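Local coordinates for Lin2004 protein (Listeria innocua, PDB 2HUJ), which is of unknown function and represents a family of small bacterial proteins that adopt a four-helical bundle fold, at residues A[27-31]-A[123-127]; A[32-36]-A[98-102]; A[39-43]-A[104-108]; A[70-75]-A[91-95]. All blocks are in the same frame, centred on the assembly; numbering follows the deposited sequence.

Contact 1 of 4, residues A[27-31]-A[123-127]; sequences EQLLL and KYTLT
Leu-30 and Leu-126 carry this contact, their side chains sliding past each other in opposite directions. CG of Leu-30 stands 3.6 Å from CB of Leu-126, so a branch point meets the root of the opposing chain instead of two methyl ends meeting. From there the two methyls of Leu-30 diverge: CD1 lies near the carbonyl group of Leu-126, whereas CD2 reaches the methyl CG2 of Thr-127 at 3.7 Å. Leu-126 answers with its own far end, whose CD1 touches CG of Leu-29 at 3.6 Å and is about equally close to that residue's CD2, the two leucines crossing at roughly a right angle.

Torsions help sort these groups. Leu-29 sends CG away from its backbone N (chi1 -170°), while Leu-30 turns CG beside the N (chi1 -80°); together with their different positions round the helix, this sets them on different parts of Leu-126. Thr-127 presents its methyl to Leu-30 because OG1 is turned back over its own helix, 2.8 Å from O of Lys-123 and 3.1 Å from O of Tyr-124.

Farther out, Phe-70 of helix 52-81 touches both Leu-29 and Leu-126, and Cys-95 and Val-98 of helix 88-104 also touch Leu-29. Lys-123 takes part mainly through its backbone carbonyl; its side chain leads away, with NZ hydrogen-bonded to Tyr-119 OH. The short axes run at 164° with a closest approach of 9.9 Å, and the touching groups are almost wholly apolar. This is the antiparallel packing of the first and last helices in a four-helix bundle.

Contact 2 of 4, residues A[32-36]-A[98-102]; sequences QNEKN and VQMTA
The direct hydrogen bonds between 32-36 and 98-102 come from the amide of Asn-36. Its ND2 donates to OG1 of Thr-101 over 2.9 Å with an angle of 148° at the hydrogen, the hydroxyl oxygen being tilted out of the amide plane. The same nitrogen makes a second bond of 2.9 Å to O of Val-98, which is weak because the angle falls to 121°. The other end of the amide is held within its own helix: NE2 of Gln-32 donates to OD1 of Asn-36 at 2.8 Å, with OD1 in the Gln-32 amide plane. Bonds at both OD1 and ND2 should fix the rotation of this buried amide. The bend at chi2 lets Gln-32 reach forward along its own helix to Asn-36.

A water provides the bridge. It donates to OD1 of Asn-33 at 3.0 Å and to OG1 of Thr-101 at 3.1 Å, so that this hydroxyl oxygen is approached by both the water and Asn-36 while it is also bonded to O of Asn-97. Asn-33 in turn uses ND2 to reach O of Tyr-119, tying in the chain of helix 112-137.

Van der Waals packing of aliphatic groups joins CG1 of Val-98 to CG of Gln-32 at 3.7 Å. CB of Ala-102 lies beside the Asn-36 amide, and the backbones come close there, CA to CA 5.2 Å between these two residues. The short axes cross at 28°, 9.3 Å apart, in the same N-to-C sense: a roughly parallel helix pair with a buried polar patch that includes one bridging water, inside a four-helix bundle.

Contact 3 of 4, residues A[39-43]-A[104-108]; sequences LYLSN and SAFNG
Two aromatic rings frame this contact: Phe-106, in a type I beta turn from Ser-104 to Asn-107, receives a methyl on one face, and Tyr-40, on the facing helix, has a carbonyl oxygen at its edge. CD2 of Leu-39 sits 3.9 Å from the centroid of the Phe-106 ring and only 15° off the ring normal, a CH-pi contact. Around Tyr-40, O of Asn-107 lies in the ring plane, 3.7 Å from CE1, and O of Gly-108 approaches obliquely. Beyond the segments, Tyr-40 stacks with Phe-115, its OH is bonded to O of Ser-110, and Phe-106 meets Phe-50.

The turn is closed by a bond from N of Asn-107 to O of Ser-104. It follows helix 88-104 and begins the connection to helix 112-137 at one end of the four-helix bundle, where it lies against helix 16-45.

Ala-105, inside the turn, comes close to that helix, its CA 4.0 Å from CA of Tyr-40. Its CB packs against CD2 of Leu-39 and, less closely, CB of Tyr-40, while its O receives a CA-H...O contact from CA of Tyr-40. Gly-108, having no side chain, lets the backbone lie against Asn-43, with CA of the glycine 3.7 Å from C of the asparagine; O of Asn-43 takes up the place where a CB would stand.

The polar link comes from Asn-43, whose OD1 accepts from N of Lys-48. Its ND2 donates to O of Ala-105 at 2.9 Å, nearly straight at 160°, with that oxygen in the Asn-43 amide plane.

Contact 4 of 4, residues A[70-75]-A[91-95]; sequences FLELAI and LRQAC
An antiparallel pair of helices in the four-helix bundle, 52-81 and 88-104, meets here close to the short connection between them. The segment axes run at 167° and come no nearer than 10.9 Å, so the gap is spanned by side chains and not by close backbones.

Cys-95 points its sulfur between two residues of the other helix. SG lies 3.6 Å from CD2 of Phe-70 and 3.7 Å from CG of Leu-71; relative to the Phe-70 ring it sits obliquely, a sulfur-aromatic contact with the centroid at 4.8 Å. Leu-91 works with both its methyls: CD2 meets CZ of Phe-70 at the ring edge, in its plane, at 4.0 Å, and CD1 reaches CB of Ala-74. That alanine methyl also lies over one face of the same ring, toward the rim, leaving Phe-70 bounded from its own helix as well as from across.

On the more exposed flank Arg-92 stretches out, extended from CG to NE, and crosses Leu-71 and Ile-75 at about right angles. Its NE forms a salt bridge with Glu-88, which probably helps to position the group. One face of the guanidinium is covered by Ile-75, whose CG1 lies 4.0 Å from NH2.

Contacts 1, 2 and 3 follow one another along helix 16-45, which meets helix 112-137, helix 88-104 and the turn after it in succession. Contacts 1 and 4 have centres 11 Å apart and share one apolar interior: Leu-126 CD2 lies 3.6 Å from Phe-70 CZ, and Leu-29 CD2 is 3.8 Å from Cys-95 SG. Contact 2, centred 10 Å from the centre of contact 1, joins this interior through Leu-29 and Val-98 but is held mainly by polar groups. Contact 3 touches contact 2 where Asn-36 O meets Ala-105 CB at 3.4 Å. Contacts 3 and 4 lie on opposite sides of the chain's centre, 24 Å apart between centres. With function unknown, none is assignable to an active site.

Contact 1 of 4, residues A[27-31]-A[123-127]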
loop_
_atom_site.group_PDB
_atom_site.type_symbol
_atom_site.label_atom_id
_atom_site.label_comp_id
_atom_site.label_asym_id
_atom_site.label_seq_id
_atom_site.Cartn_x
_atom_site.Cartn_y
_atom_site.Cartn_z
ATOM N N GLU A 27 -1.842 2.750 7.887
ATOM C CA GLU A 27 -0.555 3.464 8.017
ATOM C C GLU A 27 0.601 2.555 7.597
ATOM O O GLU A 27 1.545 2.946 6.880
ATOM C CB GLU A 27 -0.371 3.978 9.450
ATOM C CG GLU A 27 -1.346 5.139 9.727
ATOM C CD GLU A 27 -1.492 5.529 11.181
ATOM O OE1 GLU A 27 -0.954 4.824 12.063
ATOM O OE2 GLU A 27 -2.172 6.565 11.398
ATOM N N GLN A 28 0.517 1.307 8.015
ATOM C CA GLN A 28 1.549 0.348 7.686
ATOM C C GLN A 28 1.612 0.144 6.171
ATOM O O GLN A 28 2.697 0.092 5.582
ATOM C CB GLN A 28 1.257 -0.967 8.401
ATOM C CG GLN A 28 2.202 -2.065 8.059
ATOM C CD GLN A 28 3.258 -2.191 9.098
ATOM O OE1 GLN A 28 3.186 -3.065 9.945
ATOM N NE2 GLN A 28 4.211 -1.282 9.088
ATOM N N LEU A 29 0.451 0.028 5.533
ATOM C CA LEU A 29 0.408 -0.152 4.082
ATOM C C LEU A 29 0.891 1.085 3.309
ATOM O O LEU A 29 1.579 0.948 2.287
ATOM C CB LEU A 29 -0.988 -0.564 3.643
ATOM C CG LEU A 29 -1.122 -1.014 2.179
ATOM C CD1 LEU A 29 -0.145 -2.151 1.812
ATOM C CD2 LEU A 29 -2.546 -1.439 1.877
ATOM N N LEU A 30 0.525 2.273 3.791
ATOM C CA LEU A 30 1.090 3.531 3.265
ATOM C C LEU A 30 2.600 3.566 3.348
ATOM O O LEU A 30 3.294 3.958 2.410
ATOM C CB LEU A 30 0.523 4.728 3.974
ATOM C CG LEU A 30 -0.863 5.197 3.524
ATOM C CD1 LEU A 30 -1.471 6.038 4.608
ATOM C CD2 LEU A 30 -0.698 6.003 2.221
ATOM N N LEU A 31 3.133 3.123 4.474
ATOM C CA LEU A 31 4.578 3.045 4.646
ATOM C C LEU A 31 5.241 2.073 3.666
ATOM O O LEU A 31 6.306 2.380 3.084
ATOM C CB LEU A 31 4.924 2.663 6.102
ATOM C CG LEU A 31 6.363 2.913 6.523
ATOM C CD1 LEU A 31 6.623 4.444 6.598
ATOM C CD2 LEU A 31 6.693 2.256 7.864
ATOM N N LYS A 123 -1.357 5.866 -2.750
ATOM C CA LYS A 123 -1.198 6.875 -1.736
ATOM C C LYS A 123 -2.488 7.670 -1.554
ATOM O O LYS A 123 -2.905 7.916 -0.431
ATOM C CB LYS A 123 -0.028 7.806 -2.077
ATOM C CG LYS A 123 0.224 8.902 -1.020
ATOM C CD LYS A 123 1.615 9.590 -1.129
ATOM C CE LYS A 123 1.852 10.300 -2.441
ATOM N NZ LYS A 123 3.162 11.095 -2.448
ATOM N N TYR A 124 -3.116 8.041 -2.655
ATOM C CA TYR A 124 -4.395 8.774 -2.644
ATOM C C TYR A 124 -5.505 8.011 -1.948
ATOM O O TYR A 124 -6.144 8.520 -1.025
ATOM C CB TYR A 124 -4.790 9.230 -4.052
ATOM C CG TYR A 124 -3.801 10.183 -4.705
ATOM C CD1 TYR A 124 -2.876 10.941 -3.941
ATOM C CD2 TYR A 124 -3.764 10.329 -6.076
ATOM C CE1 TYR A 124 -1.939 11.782 -4.555
ATOM C CE2 TYR A 124 -2.861 11.189 -6.698
ATOM C CZ TYR A 124 -1.949 11.909 -5.938
ATOM O OH TYR A 124 -1.081 12.733 -6.615
ATOM N N THR A 125 -5.688 6.772 -2.332
ATOM C CA THR A 125 -6.762 5.948 -1.783
ATOM C C THR A 125 -6.557 5.707 -0.289
ATOM O O THR A 125 -7.491 5.826 0.508
ATOM C CB THR A 125 -6.834 4.625 -2.539
ATOM O OG1 THR A 125 -7.154 4.879 -3.924
ATOM C CG2 THR A 125 -7.884 3.676 -1.918
ATOM N N LEU A 126 -5.334 5.351 0.097
ATOM C CA LEU A 126 -5.084 4.975 1.493
ATOM C C LEU A 126 -5.030 6.199 2.394
ATOM O O LEU A 126 -5.408 6.126 3.586
ATOM C CB LEU A 126 -3.783 4.155 1.608
ATOM C CG LEU A 126 -3.800 2.798 0.910
ATOM C CD1 LEU A 126 -2.510 2.092 1.137
ATOM C CD2 LEU A 126 -4.971 1.947 1.308
ATOM N N THR A 127 -4.556 7.332 1.874
ATOM C CA THR A 127 -4.591 8.550 2.685
ATOM C C THR A 127 -6.050 8.973 2.930
ATOM O O THR A 127 -6.375 9.460 4.001
ATOM C CB THR A 127 -3.741 9.711 2.120
ATOM O OG1 THR A 127 -4.191 10.073 0.812
ATOM C CG2 THR A 127 -2.306 9.364 2.065
#

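Contact 2 of 4, residues A[32-36]-A[98-102]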
loop_
_atom_site.group_PDB
_atom_site.type_symbol
_atom_site.label_atom_id
_atom_site.label_comp_id
_atom_site.label_asym_id
_atom_site.label_seq_id
_atom_site.Cartn_x
_atom_site.Cartn_y
_atom_site.Cartn_z
ATOM N N GLN A 32 4.614 0.920 3.455
ATOM C CA GLN A 32 5.104 -0.013 2.451
ATOM C C GLN A 32 5.158 0.633 1.077
ATOM O O GLN A 32 6.120 0.443 0.319
ATOM C CB GLN A 32 4.258 -1.289 2.414
ATOM C CG GLN A 32 4.728 -2.317 1.386
ATOM C CD GLN A 32 6.133 -2.858 1.667
ATOM O OE1 GLN A 32 6.354 -3.398 2.724
ATOM N NE2 GLN A 32 7.085 -2.696 0.715
ATOM N N ASN A 33 4.096 1.343 0.742
ATOM C CA ASN A 33 3.987 1.999 -0.563
ATOM C C ASN A 33 5.168 2.969 -0.737
ATOM O O ASN A 33 5.805 3.005 -1.797
ATOM C CB ASN A 33 2.631 2.689 -0.659
ATOM C CG ASN A 33 2.357 3.236 -2.062
ATOM O OD1 ASN A 33 2.543 2.511 -3.059
ATOM N ND2 ASN A 33 1.940 4.481 -2.149
ATOM N N GLU A 34 5.460 3.733 0.319
ATOM C CA GLU A 34 6.614 4.637 0.351
ATOM C C GLU A 34 7.947 3.908 0.194
ATOM O O GLU A 34 8.811 4.372 -0.520
ATOM C CB GLU A 34 6.652 5.469 1.646
ATOM C CG GLU A 34 5.520 6.397 1.876
ATOM C CD GLU A 34 5.339 7.444 0.788
ATOM O OE1 GLU A 34 6.308 7.783 0.082
ATOM O OE2 GLU A 34 4.204 7.945 0.676
ATOM N N LYS A 35 8.092 2.759 0.852
ATOM C CA LYS A 35 9.288 1.939 0.743
ATOM C C LYS A 35 9.507 1.521 -0.706
ATOM O O LYS A 35 10.649 1.598 -1.197
ATOM C CB LYS A 35 9.202 0.686 1.608
ATOM C CG LYS A 35 9.317 0.882 3.089
ATOM C CD LYS A 35 9.307 -0.495 3.765
ATOM C CE LYS A 35 9.180 -0.429 5.271
ATOM N NZ LYS A 35 9.133 -1.828 5.841
ATOM N N ASN A 36 8.430 1.118 -1.387
ATOM C CA ASN A 36 8.530 0.709 -2.795
ATOM C C ASN A 36 9.081 1.830 -3.633
ATOM O O ASN A 36 9.977 1.646 -4.472
ATOM C CB ASN A 36 7.160 0.315 -3.357
ATOM C CG ASN A 36 6.552 -0.937 -2.691
ATOM O OD1 ASN A 36 7.153 -1.587 -1.830
ATOM N ND2 ASN A 36 5.328 -1.253 -3.118
ATOM N N VAL A 98 0.511 -2.075 -4.729
ATOM C CA VAL A 98 1.618 -2.214 -3.792
ATOM C C VAL A 98 2.430 -3.465 -4.106
ATOM O O VAL A 98 3.653 -3.443 -4.046
ATOM C CB VAL A 98 1.112 -2.272 -2.367
ATOM C CG1 VAL A 98 2.264 -2.528 -1.386
ATOM C CG2 VAL A 98 0.432 -0.946 -1.983
ATOM N N GLN A 99 1.766 -4.558 -4.477
ATOM C CA GLN A 99 2.506 -5.768 -4.812
ATOM C C GLN A 99 3.298 -5.569 -6.118
ATOM O O GLN A 99 4.481 -5.936 -6.197
ATOM C CB GLN A 99 1.596 -6.990 -4.912
ATOM C CG GLN A 99 2.358 -8.243 -5.406
ATOM C CD GLN A 99 1.643 -9.544 -5.109
ATOM O OE1 GLN A 99 1.285 -9.808 -3.961
ATOM N NE2 GLN A 99 1.398 -10.350 -6.151
HETATM N N MSE A 100 2.663 -4.987 -7.139
HETATM C CA MSE A 100 3.324 -4.751 -8.416
HETATM C C MSE A 100 4.568 -3.870 -8.281
HETATM O O MSE A 100 5.629 -4.165 -8.863
HETATM C CB MSE A 100 2.385 -4.077 -9.407
HETATM C CG MSE A 100 1.290 -4.916 -9.905
HETATM SE SE MSE A 100 0.158 -3.590 -10.974
HETATM C CE MSE A 100 -1.080 -3.733 -10.107
ATOM N N THR A 101 4.420 -2.769 -7.568
ATOM C CA THR A 101 5.517 -1.822 -7.360
ATOM C C THR A 101 6.612 -2.392 -6.438
ATOM O O THR A 101 7.792 -2.061 -6.602
ATOM C CB THR A 101 5.028 -0.442 -6.882
ATOM O OG1 THR A 101 4.234 -0.548 -5.699
ATOM C CG2 THR A 101 4.231 0.268 -8.005
ATOM N N ALA A 102 6.249 -3.292 -5.537
ATOM C CA ALA A 102 7.277 -3.955 -4.724
ATOM C C ALA A 102 8.213 -4.788 -5.561
ATOM O O ALA A 102 9.446 -4.772 -5.359
ATOM C CB ALA A 102 6.615 -4.800 -3.652
HETATM O O HOH W 1 4.982 2.328 -4.797
#

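Contact 3 of 4, residues A[39-43]-A[104-108]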
loop_
_atom_site.group_PDB
_atom_site.type_symbol
_atom_site.label_atom_id
_atom_site.label_comp_id
_atom_site.label_asym_id
_atom_site.label_seq_id
_atom_site.Cartn_x
_atom_site.Cartn_y
_atom_site.Cartn_z
ATOM N N LEU A 39 12.794 2.702 -2.823
ATOM C CA LEU A 39 13.692 1.672 -3.367
ATOM C C LEU A 39 13.843 1.858 -4.875
ATOM O O LEU A 39 14.950 1.829 -5.406
ATOM C CB LEU A 39 13.178 0.258 -3.028
ATOM C CG LEU A 39 13.987 -0.925 -3.581
ATOM C CD1 LEU A 39 15.418 -0.846 -3.089
ATOM C CD2 LEU A 39 13.349 -2.226 -3.163
ATOM N N TYR A 40 12.717 2.085 -5.545
ATOM C CA TYR A 40 12.713 2.306 -6.994
ATOM C C TYR A 40 13.595 3.480 -7.352
ATOM O O TYR A 40 14.472 3.375 -8.243
ATOM C CB TYR A 40 11.290 2.496 -7.492
ATOM C CG TYR A 40 11.201 2.976 -8.916
ATOM C CD1 TYR A 40 11.733 2.244 -9.965
ATOM C CD2 TYR A 40 10.627 4.207 -9.208
ATOM C CE1 TYR A 40 11.642 2.694 -11.283
ATOM C CE2 TYR A 40 10.567 4.670 -10.519
ATOM C CZ TYR A 40 11.064 3.918 -11.551
ATOM O OH TYR A 40 10.980 4.417 -12.833
ATOM N N LEU A 41 13.339 4.622 -6.706
ATOM C CA LEU A 41 14.101 5.838 -6.989
ATOM C C LEU A 41 15.586 5.610 -6.775
ATOM O O LEU A 41 16.408 6.069 -7.575
ATOM C CB LEU A 41 13.619 7.011 -6.145
ATOM C CG LEU A 41 12.216 7.519 -6.490
ATOM C CD1 LEU A 41 11.867 8.695 -5.613
ATOM C CD2 LEU A 41 12.050 7.842 -7.972
ATOM N N SER A 42 15.939 4.899 -5.712
ATOM C CA SER A 42 17.343 4.614 -5.456
ATOM C C SER A 42 17.965 3.765 -6.560
ATOM O O SER A 42 19.089 4.006 -6.979
ATOM C CB SER A 42 17.555 3.964 -4.088
ATOM O OG SER A 42 17.177 2.588 -4.073
ATOM N N ASN A 43 17.250 2.764 -7.036
ATOM C CA ASN A 43 17.780 1.940 -8.132
ATOM C C ASN A 43 17.825 2.696 -9.459
ATOM O O ASN A 43 18.658 2.421 -10.323
ATOM C CB ASN A 43 16.969 0.645 -8.261
ATOM C CG ASN A 43 17.385 -0.403 -7.265
ATOM O OD1 ASN A 43 18.578 -0.624 -7.045
ATOM N ND2 ASN A 43 16.410 -1.080 -6.670
ATOM N N SER A 104 8.605 -4.341 -9.016
ATOM C CA SER A 104 9.243 -3.406 -9.968
ATOM C C SER A 104 10.320 -2.522 -9.336
ATOM O O SER A 104 11.213 -2.064 -10.035
ATOM C CB SER A 104 8.171 -2.514 -10.601
ATOM O OG SER A 104 7.313 -3.302 -11.405
ATOM N N ALA A 105 10.228 -2.287 -8.018
ATOM C CA ALA A 105 11.179 -1.418 -7.344
ATOM C C ALA A 105 12.652 -1.898 -7.481
ATOM O O ALA A 105 13.567 -1.121 -7.389
ATOM C CB ALA A 105 10.832 -1.315 -5.910
ATOM N N PHE A 106 12.848 -3.195 -7.663
ATOM C CA PHE A 106 14.203 -3.734 -7.822
ATOM C C PHE A 106 14.826 -3.441 -9.177
ATOM O O PHE A 106 16.007 -3.724 -9.376
ATOM C CB PHE A 106 14.181 -5.243 -7.558
ATOM C CG PHE A 106 13.952 -5.572 -6.110
ATOM C CD1 PHE A 106 12.668 -5.648 -5.592
ATOM C CD2 PHE A 106 15.034 -5.700 -5.246
ATOM C CE1 PHE A 106 12.464 -5.906 -4.242
ATOM C CE2 PHE A 106 14.834 -5.947 -3.877
ATOM C CZ PHE A 106 13.546 -6.053 -3.388
ATOM N N ASN A 107 14.041 -2.859 -10.091
ATOM C CA ASN A 107 14.489 -2.531 -11.419
ATOM C C ASN A 107 14.310 -1.036 -11.658
ATOM O O ASN A 107 13.190 -0.558 -11.902
ATOM C CB ASN A 107 13.689 -3.320 -12.439
ATOM C CG ASN A 107 14.076 -2.983 -13.873
ATOM O OD1 ASN A 107 15.069 -2.300 -14.130
ATOM N ND2 ASN A 107 13.285 -3.474 -14.817
ATOM N N GLY A 108 15.409 -0.305 -11.562
ATOM C CA GLY A 108 15.398 1.130 -11.781
ATOM C C GLY A 108 14.996 1.571 -13.168
ATOM O O GLY A 108 14.706 2.738 -13.371
#

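Contact 4 of 4, residues A[70-75]-A[91-95]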
loop_
_atom_site.group_PDB
_atom_site.type_symbol
_atom_site.label_atom_id
_atom_site.label_comp_id
_atom_site.label_asym_id
_atom_site.label_seq_id
_atom_site.Cartn_x
_atom_site.Cartn_y
_atom_site.Cartn_z
ATOM N N PHE A 70 -4.293 -5.453 5.786
ATOM C CA PHE A 70 -5.192 -4.335 5.545
ATOM C C PHE A 70 -6.548 -4.791 5.026
ATOM O O PHE A 70 -7.588 -4.403 5.559
ATOM C CB PHE A 70 -4.553 -3.345 4.577
ATOM C CG PHE A 70 -5.489 -2.288 4.058
ATOM C CD1 PHE A 70 -5.792 -1.117 4.810
ATOM C CD2 PHE A 70 -6.046 -2.416 2.793
ATOM C CE1 PHE A 70 -6.622 -0.147 4.285
ATOM C CE2 PHE A 70 -6.882 -1.454 2.280
ATOM C CZ PHE A 70 -7.190 -0.326 3.017
ATOM N N LEU A 71 -6.545 -5.629 4.003
ATOM C CA LEU A 71 -7.798 -6.067 3.392
ATOM C C LEU A 71 -8.677 -6.864 4.339
ATOM O O LEU A 71 -9.898 -6.758 4.278
ATOM C CB LEU A 71 -7.548 -6.899 2.146
ATOM C CG LEU A 71 -7.030 -6.116 0.931
ATOM C CD1 LEU A 71 -6.667 -7.128 -0.143
ATOM C CD2 LEU A 71 -8.053 -5.101 0.442
ATOM N N GLU A 72 -8.060 -7.658 5.205
ATOM C CA GLU A 72 -8.791 -8.454 6.209
ATOM C C GLU A 72 -9.803 -7.621 6.976
ATOM O O GLU A 72 -10.905 -8.079 7.227
ATOM C CB GLU A 72 -7.795 -9.093 7.181
ATOM C CG GLU A 72 -8.404 -10.082 8.125
ATOM C CD GLU A 72 -7.478 -10.488 9.263
ATOM O OE1 GLU A 72 -6.290 -10.068 9.290
ATOM O OE2 GLU A 72 -7.968 -11.242 10.134
ATOM N N LEU A 73 -9.419 -6.401 7.337
ATOM C CA LEU A 73 -10.298 -5.459 8.034
ATOM C C LEU A 73 -10.997 -4.446 7.137
ATOM O O LEU A 73 -12.147 -4.065 7.388
ATOM C CB LEU A 73 -9.493 -4.702 9.080
ATOM C CG LEU A 73 -8.773 -5.553 10.128
ATOM C CD1 LEU A 73 -8.225 -4.624 11.177
ATOM C CD2 LEU A 73 -9.724 -6.548 10.765
ATOM N N ALA A 74 -10.337 -4.055 6.048
ATOM C CA ALA A 74 -10.830 -2.995 5.184
ATOM C C ALA A 74 -12.042 -3.422 4.374
ATOM O O ALA A 74 -12.924 -2.602 4.124
ATOM C CB ALA A 74 -9.707 -2.525 4.197
ATOM N N ILE A 75 -12.065 -4.661 3.892
ATOM C CA ILE A 75 -13.220 -5.116 3.112
ATOM C C ILE A 75 -14.508 -5.164 3.937
ATOM O O ILE A 75 -15.505 -4.547 3.533
ATOM C CB ILE A 75 -12.947 -6.420 2.327
ATOM C CG1 ILE A 75 -11.753 -6.257 1.401
ATOM C CG2 ILE A 75 -14.200 -6.823 1.509
ATOM C CD1 ILE A 75 -11.783 -5.017 0.537
ATOM N N LEU A 91 -10.217 -0.540 -3.176
ATOM C CA LEU A 91 -9.272 -0.943 -2.152
ATOM C C LEU A 91 -8.422 -2.099 -2.623
ATOM O O LEU A 91 -7.216 -2.114 -2.370
ATOM C CB LEU A 91 -10.007 -1.321 -0.873
ATOM C CG LEU A 91 -10.683 -0.171 -0.142
ATOM C CD1 LEU A 91 -11.378 -0.656 1.122
ATOM C CD2 LEU A 91 -9.654 0.930 0.132
ATOM N N ARG A 92 -9.015 -3.069 -3.320
ATOM C CA ARG A 92 -8.231 -4.195 -3.821
ATOM C C ARG A 92 -7.184 -3.748 -4.840
ATOM O O ARG A 92 -6.055 -4.252 -4.840
ATOM C CB ARG A 92 -9.130 -5.275 -4.412
ATOM C CG ARG A 92 -9.966 -6.033 -3.385
ATOM C CD ARG A 92 -10.711 -7.176 -3.972
ATOM N NE ARG A 92 -11.559 -7.873 -3.002
ATOM C CZ ARG A 92 -11.138 -8.707 -2.066
ATOM N NH1 ARG A 92 -9.859 -8.986 -1.937
ATOM N NH2 ARG A 92 -12.020 -9.252 -1.228
ATOM N N GLN A 93 -7.554 -2.800 -5.691
ATOM C CA GLN A 93 -6.635 -2.286 -6.700
ATOM C C GLN A 93 -5.492 -1.516 -6.059
ATOM O O GLN A 93 -4.334 -1.667 -6.489
ATOM C CB GLN A 93 -7.366 -1.484 -7.796
ATOM C CG GLN A 93 -8.249 -2.354 -8.632
ATOM C CD GLN A 93 -8.982 -1.575 -9.662
ATOM O OE1 GLN A 93 -9.383 -0.455 -9.425
ATOM N NE2 GLN A 93 -9.189 -2.161 -10.785
ATOM N N ALA A 94 -5.786 -0.752 -5.012
ATOM C CA ALA A 94 -4.754 -0.047 -4.252
ATOM C C ALA A 94 -3.718 -1.042 -3.724
ATOM O O ALA A 94 -2.486 -0.812 -3.829
ATOM C CB ALA A 94 -5.367 0.767 -3.123
ATOM N N CYS A 95 -4.198 -2.186 -3.234
ATOM C CA CYS A 95 -3.333 -3.268 -2.739
ATOM C C CYS A 95 -2.557 -3.989 -3.844
ATOM O O CYS A 95 -1.376 -4.280 -3.696
ATOM C CB CYS A 95 -4.161 -4.271 -1.927
ATOM S SG CYS A 95 -4.722 -3.539 -0.342
#